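Local coordinates for protein transcription factor tau 138 kDa subunit (Saccharomyces cerevisiae, PDB 5AIM) that belongs to TFIIIC, which binds the intragenic promoters of tRNA and 5S RNA genes and assembles the initiation complex that recruits RNA polymerase III, at residues P83-E87 against D88-R92; N23-G26 against G27-L31; G56-D59 against L60-S64. All coordinates share one frame; numbering follows the deposited sequence.

Contact 1: residues P83-E87 against D88-R92; sequences PTVGE and DAIQR
A hydrophobic staple marks the start of helix 87-96: Val-85, just ahead of the N-cap Gly-86, meets Ile-90 five residues on. The evidence is the 3.9 Å approach of Val-85 CG1 to Ile-90 CG1, where the two aliphatic branches pass at a slant. The second methyl of Val-85 is used as well, CG2 lying 3.8 Å from Ala-89 CB. Val-85 CG1 sits between its own N and carbonyl carbon (chi1 69°), which leaves one methyl for each helical partner. Gly-86 has a phi of 99°, where a CB would press on the preceding carbonyl. Its own carbonyl turns into the helix, and Ile-90 N donates to Gly-86 O at 3.3 Å, in the carbonyl plane; a weak bond from Ala-89 N joins it. Ala-89 N also donates to a water at 3.1 Å, and that water donates a hydrogen bond to Val-85 O. Glu-87 has two conformers; in one of them OE2 accepts from Gln-91 NE2 at 2.7 Å nearly along its C-O axis, with carboxylate and amide planes 39° apart. This link, and the salt bridge of Arg-70 to the same oxygen, may hold only part of the time. Arg-92 forms a salt bridge with Asp-88 side-on, NE and NH2 both donating to OD2, with NE at 2.6 Å. Replacing Ile-90 with a serine would probably open a gap beside Val-85 CG1 and Val-28, leaving the staple without its apolar mate. The first i to i+4 bond, a bridging water and apolar packing thus hold the first turn, while the acidic groups of Glu-87 and Asp-88, set near the amino end of the helix, are likely to be favoured by its dipole as well as by their basic partners.

Contact 2: residues N23-G26 against G27-L31; sequences NTIG and GVAYL
Ile-25 and Ala-29 meet across the turn that carries the chain from the end of helix 5-24 into strand 28-30, a helix C-terminal Schellman motif followed by a second glycine. The side-chain part of the contact is small: Ile-25 CD1 lies 3.8 Å from Ala-29 CB, methyl against methyl. Ile-25 reaches it because CG1 stands between its own N and carbonyl carbon (chi1 68°) and the chain then runs on extended, carrying CD1 forward to the strand. The backbone gives the rest of the evidence. Gly-26 has left helical angles with a phi of 108°, and two bonds run back into the last turn, where Gly-26 N lies in a weak bond, 3.4 Å, to Asn-23 O. Gly-27 repeats the positive phi, at 92°. At both positions a CB would be jammed against the carbonyl oxygen before it, which favours glycine at both places. A water bridges the bend, donating to Ile-25 O at 2.7 Å and to Val-28 O at 2.8 Å. It thereby links the end of the helix to the start of the strand and satisfies two carbonyls that face the same spot. From Gly-27 on, the backbone pairs with the central strand of the antiparallel sheet and its continuation, Gly-27 with Leu-82, Ala-29 with Ile-80 and Leu-31 with Lys-78. Phe-35 of helix 33-43 packs on both Ile-25 and Ala-29, whereas Val-28 turns to Ile-90 and Tyr-93 of helix 87-96, so the outer strand 28-30 lies between these two helices.

Contact 3: residues G56-D59 against L60-S64; sequences GDVD and LMVES
The carboxylate of Asp-57 meets Leu-60 through an oxygen and not over a face: OD1 is 3.5 Å from Leu-60 CD1, and that methyl lies close to the carboxylate plane. The two side chains run side by side in the same direction. Both Asp-57 oxygens are held from outside, OD1 by Ser-11 OG and OD2 in a salt bridge with Arg-14 NE, which ties the carboxylate to helix 5-24. The carboxylate of Asp-59 forms a salt bridge through OD1 with Arg-55 NE, one turn back; Glu-63 OE2 stays 6.7 Å from Asp-59 OD1, too far for the like charges to touch. At the carboxyl end, Leu-60 O accepts hydrogen bonds from Ser-64 N and Ser-64 OG, from opposite faces of its plane and each at 3.1 Å. Between these ends the helix is regular: Met-61 N reaches Asp-57 O at 2.9 Å, and Val-62 N reaches Val-58 O at 2.8 Å, the latter nearly straight on to the carbonyl. Met-61 CG passes only 3.2 Å from Asp-57 O. A bend at chi3 (77°) then turns the end of Met-61 away from the preceding turn. Val-58 CG1 and Val-62 CG2 make a looser apolar contact at 4.4 Å. Helix 52-63 holds the topological place of the recognition helix of winged-helix domains, though nothing in these contacts shows DNA binding by it. Val-58 and Met-61 pack on Ile-18 of helix 5-24, Val-58 also reaches Leu-31, and Met-61 and Val-62 cover Leu-67 just before strand 68-71.

How the contacts relate
Along the chain contact 2 comes first, then contact 3, then contact 1, all within the central extended winged-helix domain of the 138 kDa subunit. Contacts 1 and 2 have centres 10 Å apart and touch: Val-85 CG2 lies 3.6 Å from Gly-26 O, and Ile-90 CG1 lies 4.0 Å from Val-28 CG2. The late helix 87-96 is thereby packed on the turn and strand that follow helix 5-24. Contact 3, across the chain's centre from contact 2 with centres 15 Å apart, touches it through Leu-31 CD1 and Val-58 CG1. Contacts 1 and 3 remain about 7 Å apart at their nearest atoms. Contact 2 therefore joins the helix-turn-helix side of the domain to its C-terminal helix.

Contact 1: residues P83-E87 against D88-R92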
loop_
_atom_site.group_PDB
_atom_site.type_symbol
_atom_site.label_atom_id
_atom_site.label_comp_id
_atom_site.label_asym_id
_atom_site.label_seq_id
_atom_site.Cartn_x
_atom_site.Cartn_y
_atom_site.Cartn_z
ATOM N N PRO A 83 6.468 7.402 -4.248
ATOM C CA PRO A 83 6.990 8.743 -3.956
ATOM C C PRO A 83 7.149 9.661 -5.165
ATOM O O PRO A 83 7.124 10.880 -4.982
ATOM C CB PRO A 83 8.361 8.451 -3.346
ATOM C CG PRO A 83 8.213 7.115 -2.731
ATOM C CD PRO A 83 7.305 6.349 -3.642
ATOM N N THR A 84 7.303 9.103 -6.364
ATOM C CA THR A 84 7.549 9.914 -7.556
ATOM C C THR A 84 6.326 10.060 -8.466
ATOM O O THR A 84 6.445 10.555 -9.584
ATOM C CB THR A 84 8.698 9.328 -8.393
ATOM O OG1 THR A 84 8.310 8.049 -8.910
ATOM C CG2 THR A 84 9.957 9.180 -7.549
ATOM N N VAL A 85 5.153 9.652 -7.986
ATOM C CA VAL A 85 3.953 9.635 -8.821
ATOM C C VAL A 85 3.509 11.042 -9.237
ATOM O O VAL A 85 2.915 11.225 -10.303
ATOM C CB VAL A 85 2.789 8.899 -8.119
ATOM C CG1 VAL A 85 2.271 9.698 -6.920
ATOM C CG2 VAL A 85 1.665 8.605 -9.110
ATOM N N GLY A 86 3.800 12.032 -8.400
ATOM C CA GLY A 86 3.447 13.414 -8.689
ATOM C C GLY A 86 2.174 13.855 -7.985
ATOM O O GLY A 86 1.201 13.105 -7.908
ATOM N N GLU A 87 2.170 15.085 -7.486
ATOM C CA GLU A 87 1.049 15.578 -6.693
ATOM C C GLU A 87 -0.217 15.741 -7.530
ATOM O O GLU A 87 -1.331 15.647 -7.009
ATOM C CB GLU A 87 1.402 16.908 -6.025
ATOM C CG GLU A 87 0.340 17.400 -5.053
ATOM C CD GLU A 87 0.142 16.473 -3.872
ATOM O OE1 GLU A 87 1.126 15.835 -3.440
ATOM O OE2 GLU A 87 -0.999 16.383 -3.380
ATOM N N ASP A 88 -0.051 15.981 -8.826
ATOM C CA ASP A 88 -1.202 16.076 -9.719
ATOM C C ASP A 88 -2.018 14.781 -9.675
ATOM O O ASP A 88 -3.248 14.808 -9.536
ATOM C CB ASP A 88 -0.753 16.373 -11.150
ATOM C CG ASP A 88 -1.916 16.448 -12.121
ATOM O OD1 ASP A 88 -2.554 17.519 -12.203
ATOM O OD2 ASP A 88 -2.192 15.438 -12.802
ATOM N N ALA A 89 -1.328 13.647 -9.772
ATOM C CA ALA A 89 -1.980 12.343 -9.727
ATOM C C ALA A 89 -2.644 12.093 -8.375
ATOM O O ALA A 89 -3.755 11.560 -8.298
ATOM C CB ALA A 89 -0.968 11.251 -10.021
ATOM N N ILE A 90 -1.965 12.498 -7.307
ATOM C CA ILE A 90 -2.505 12.329 -5.968
ATOM C C ILE A 90 -3.807 13.128 -5.839
ATOM O O ILE A 90 -4.836 12.595 -5.400
ATOM C CB ILE A 90 -1.481 12.757 -4.885
ATOM C CG1 ILE A 90 -0.254 11.839 -4.931
ATOM C CG2 ILE A 90 -2.109 12.713 -3.489
ATOM C CD1 ILE A 90 0.896 12.293 -4.046
ATOM N N GLN A 91 -3.768 14.398 -6.232
ATOM C CA GLN A 91 -4.960 15.233 -6.133
ATOM C C GLN A 91 -6.072 14.743 -7.056
ATOM O O GLN A 91 -7.248 14.775 -6.679
ATOM C CB GLN A 91 -4.625 16.700 -6.406
ATOM C CG GLN A 91 -3.750 17.330 -5.332
ATOM C CD GLN A 91 -4.360 17.249 -3.943
ATOM O OE1 GLN A 91 -5.582 17.212 -3.788
ATOM N NE2 GLN A 91 -3.510 17.220 -2.924
ATOM N N ARG A 92 -5.709 14.269 -8.250
ATOM C CA ARG A 92 -6.704 13.700 -9.158
ATOM C C ARG A 92 -7.386 12.498 -8.508
ATOM O O ARG A 92 -8.615 12.357 -8.561
ATOM C CB ARG A 92 -6.076 13.303 -10.498
ATOM C CG ARG A 92 -6.139 14.400 -11.551
ATOM C CD ARG A 92 -5.726 13.903 -12.936
ATOM N NE ARG A 92 -4.274 13.832 -13.097
ATOM C CZ ARG A 92 -3.545 12.722 -13.005
ATOM N NH1 ARG A 92 -4.111 11.546 -12.752
ATOM N NH2 ARG A 92 -2.231 12.789 -13.173
HETATM O O HOH W 1 1.411 13.473 -11.259
#

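Contact 2: residues N23-G26 against G27-L31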
loop_
_atom_site.group_PDB
_atom_site.type_symbol
_atom_site.label_atom_id
_atom_site.label_comp_id
_atom_site.label_asym_id
_atom_site.label_seq_id
_atom_site.Cartn_x
_atom_site.Cartn_y
_atom_site.Cartn_z
ATOM N N ASN A 23 2.196 0.022 -8.451
ATOM C CA ASN A 23 2.447 0.416 -9.837
ATOM C C ASN A 23 1.257 0.131 -10.749
ATOM O O ASN A 23 0.877 0.965 -11.581
ATOM C CB ASN A 23 3.688 -0.267 -10.395
ATOM C CG ASN A 23 4.946 0.505 -10.097
ATOM O OD1 ASN A 23 5.354 1.375 -10.866
ATOM N ND2 ASN A 23 5.551 0.218 -8.960
ATOM N N THR A 24 0.675 -1.051 -10.594
ATOM C CA THR A 24 -0.440 -1.463 -11.446
ATOM C C THR A 24 -1.656 -0.532 -11.343
ATOM O O THR A 24 -2.253 -0.176 -12.359
ATOM C CB THR A 24 -0.851 -2.916 -11.139
ATOM O OG1 THR A 24 0.273 -3.776 -11.371
ATOM C CG2 THR A 24 -1.992 -3.368 -12.027
ATOM N N ILE A 25 -2.011 -0.132 -10.121
ATOM C CA ILE A 25 -3.227 0.653 -9.919
ATOM C C ILE A 25 -3.063 2.169 -10.083
ATOM O O ILE A 25 -4.017 2.914 -9.864
ATOM C CB ILE A 25 -3.878 0.331 -8.555
ATOM C CG1 ILE A 25 -2.989 0.825 -7.412
ATOM C CG2 ILE A 25 -4.174 -1.170 -8.470
ATOM C CD1 ILE A 25 -3.452 0.397 -6.034
ATOM N N GLY A 26 -1.880 2.619 -10.492
ATOM C CA GLY A 26 -1.685 4.010 -10.879
ATOM C C GLY A 26 -0.869 4.837 -9.902
ATOM O O GLY A 26 -0.714 6.049 -10.095
ATOM N N GLY A 27 -0.371 4.201 -8.848
ATOM C CA GLY A 27 0.608 4.818 -7.975
ATOM C C GLY A 27 0.062 5.559 -6.765
ATOM O O GLY A 27 0.843 6.124 -6.002
ATOM N N VAL A 28 -1.257 5.542 -6.585
ATOM C CA VAL A 28 -1.914 6.216 -5.464
ATOM C C VAL A 28 -3.057 5.336 -4.996
ATOM O O VAL A 28 -3.818 4.810 -5.820
ATOM C CB VAL A 28 -2.491 7.587 -5.867
ATOM C CG1 VAL A 28 -2.936 8.343 -4.626
ATOM C CG2 VAL A 28 -1.475 8.400 -6.642
ATOM N N ALA A 29 -3.182 5.161 -3.685
ATOM C CA ALA A 29 -4.296 4.384 -3.151
ATOM C C ALA A 29 -4.631 4.778 -1.730
ATOM O O ALA A 29 -3.743 5.079 -0.936
ATOM C CB ALA A 29 -3.979 2.900 -3.203
ATOM N N TYR A 30 -5.922 4.795 -1.414
ATOM C CA TYR A 30 -6.348 4.837 -0.030
ATOM C C TYR A 30 -6.083 3.483 0.619
ATOM O O TYR A 30 -6.304 2.430 0.009
ATOM C CB TYR A 30 -7.836 5.187 0.066
ATOM C CG TYR A 30 -8.162 6.654 -0.117
ATOM C CD1 TYR A 30 -7.468 7.637 0.579
ATOM C CD2 TYR A 30 -9.182 7.054 -0.968
ATOM C CE1 TYR A 30 -7.774 8.974 0.421
ATOM C CE2 TYR A 30 -9.502 8.397 -1.126
ATOM C CZ TYR A 30 -8.791 9.352 -0.429
ATOM O OH TYR A 30 -9.089 10.689 -0.577
ATOM N N LEU A 31 -5.598 3.522 1.855
ATOM C CA LEU A 31 -5.369 2.314 2.622
ATOM C C LEU A 31 -6.695 1.880 3.231
ATOM O O LEU A 31 -7.148 2.420 4.238
ATOM C CB LEU A 31 -4.311 2.574 3.693
ATOM C CG LEU A 31 -3.400 1.427 4.115
ATOM C CD1 LEU A 31 -2.628 0.886 2.916
ATOM C CD2 LEU A 31 -2.450 1.922 5.204
HETATM O O HOH W 2 -3.869 5.270 -8.548
#

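Contact 3: residues G56-D59 against L60-S64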
loop_
_atom_site.group_PDB
_atom_site.type_symbol
_atom_site.label_atom_id
_atom_site.label_comp_id
_atom_site.label_asym_id
_atom_site.label_seq_id
_atom_site.Cartn_x
_atom_site.Cartn_y
_atom_site.Cartn_z
ATOM N N GLY A 56 1.412 -4.460 8.303
ATOM C CA GLY A 56 2.776 -4.398 8.816
ATOM C C GLY A 56 3.824 -4.072 7.753
ATOM O O GLY A 56 4.738 -3.243 7.956
ATOM N N ASP A 57 3.693 -4.722 6.604
ATOM C CA ASP A 57 4.649 -4.526 5.524
ATOM C C ASP A 57 4.436 -3.200 4.795
ATOM O O ASP A 57 5.414 -2.542 4.385
ATOM C CB ASP A 57 4.625 -5.726 4.586
ATOM C CG ASP A 57 5.315 -6.929 5.202
ATOM O OD1 ASP A 57 6.417 -6.741 5.766
ATOM O OD2 ASP A 57 4.757 -8.046 5.172
ATOM N N VAL A 58 3.178 -2.772 4.677
ATOM C CA VAL A 58 2.936 -1.401 4.239
ATOM C C VAL A 58 3.695 -0.419 5.148
ATOM O O VAL A 58 4.382 0.502 4.671
ATOM C CB VAL A 58 1.440 -1.061 4.237
ATOM C CG1 VAL A 58 1.222 0.442 4.022
ATOM C CG2 VAL A 58 0.734 -1.866 3.162
ATOM N N ASP A 59 3.591 -0.628 6.459
ATOM C CA ASP A 59 4.260 0.256 7.411
ATOM C C ASP A 59 5.779 0.221 7.225
ATOM O O ASP A 59 6.446 1.276 7.219
ATOM C CB ASP A 59 3.905 -0.120 8.851
ATOM C CG ASP A 59 2.490 0.267 9.227
ATOM O OD1 ASP A 59 1.876 1.078 8.503
ATOM O OD2 ASP A 59 1.995 -0.235 10.259
ATOM N N LEU A 60 6.333 -0.985 7.078
ATOM C CA LEU A 60 7.765 -1.083 6.800
ATOM C C LEU A 60 8.137 -0.271 5.565
ATOM O O LEU A 60 9.152 0.433 5.553
ATOM C CB LEU A 60 8.210 -2.531 6.617
ATOM C CG LEU A 60 8.216 -3.420 7.855
ATOM C CD1 LEU A 60 8.765 -4.788 7.496
ATOM C CD2 LEU A 60 9.025 -2.796 8.972
ATOM N N MET A 61 7.310 -0.355 4.527
ATOM C CA MET A 61 7.575 0.414 3.309
ATOM C C MET A 61 7.440 1.929 3.476
ATOM O O MET A 61 8.216 2.694 2.901
ATOM C CB MET A 61 6.685 -0.081 2.181
ATOM C CG MET A 61 7.020 -1.498 1.807
ATOM S SD MET A 61 5.868 -2.195 0.635
ATOM C CE MET A 61 6.411 -1.408 -0.880
ATOM N N VAL A 62 6.460 2.376 4.251
ATOM C CA VAL A 62 6.354 3.807 4.509
ATOM C C VAL A 62 7.563 4.298 5.298
ATOM O O VAL A 62 8.135 5.347 4.984
ATOM C CB VAL A 62 5.054 4.170 5.253
ATOM C CG1 VAL A 62 5.074 5.632 5.712
ATOM C CG2 VAL A 62 3.851 3.900 4.363
ATOM N N GLU A 63 7.960 3.550 6.322
ATOM C CA GLU A 63 9.059 4.007 7.167
ATOM C C GLU A 63 10.398 4.049 6.424
ATOM O O GLU A 63 11.239 4.904 6.717
ATOM C CB GLU A 63 9.157 3.167 8.443
ATOM C CG GLU A 63 8.029 3.435 9.436
ATOM C CD GLU A 63 7.925 4.900 9.830
ATOM O OE1 GLU A 63 8.965 5.506 10.164
ATOM O OE2 GLU A 63 6.802 5.448 9.792
ATOM N N SER A 64 10.589 3.148 5.462
ATOM C CA SER A 64 11.824 3.128 4.679
ATOM C C SER A 64 11.732 4.013 3.434
ATOM O O SER A 64 12.669 4.070 2.635
ATOM C CB SER A 64 12.200 1.699 4.290
ATOM O OG SER A 64 11.244 1.124 3.423
#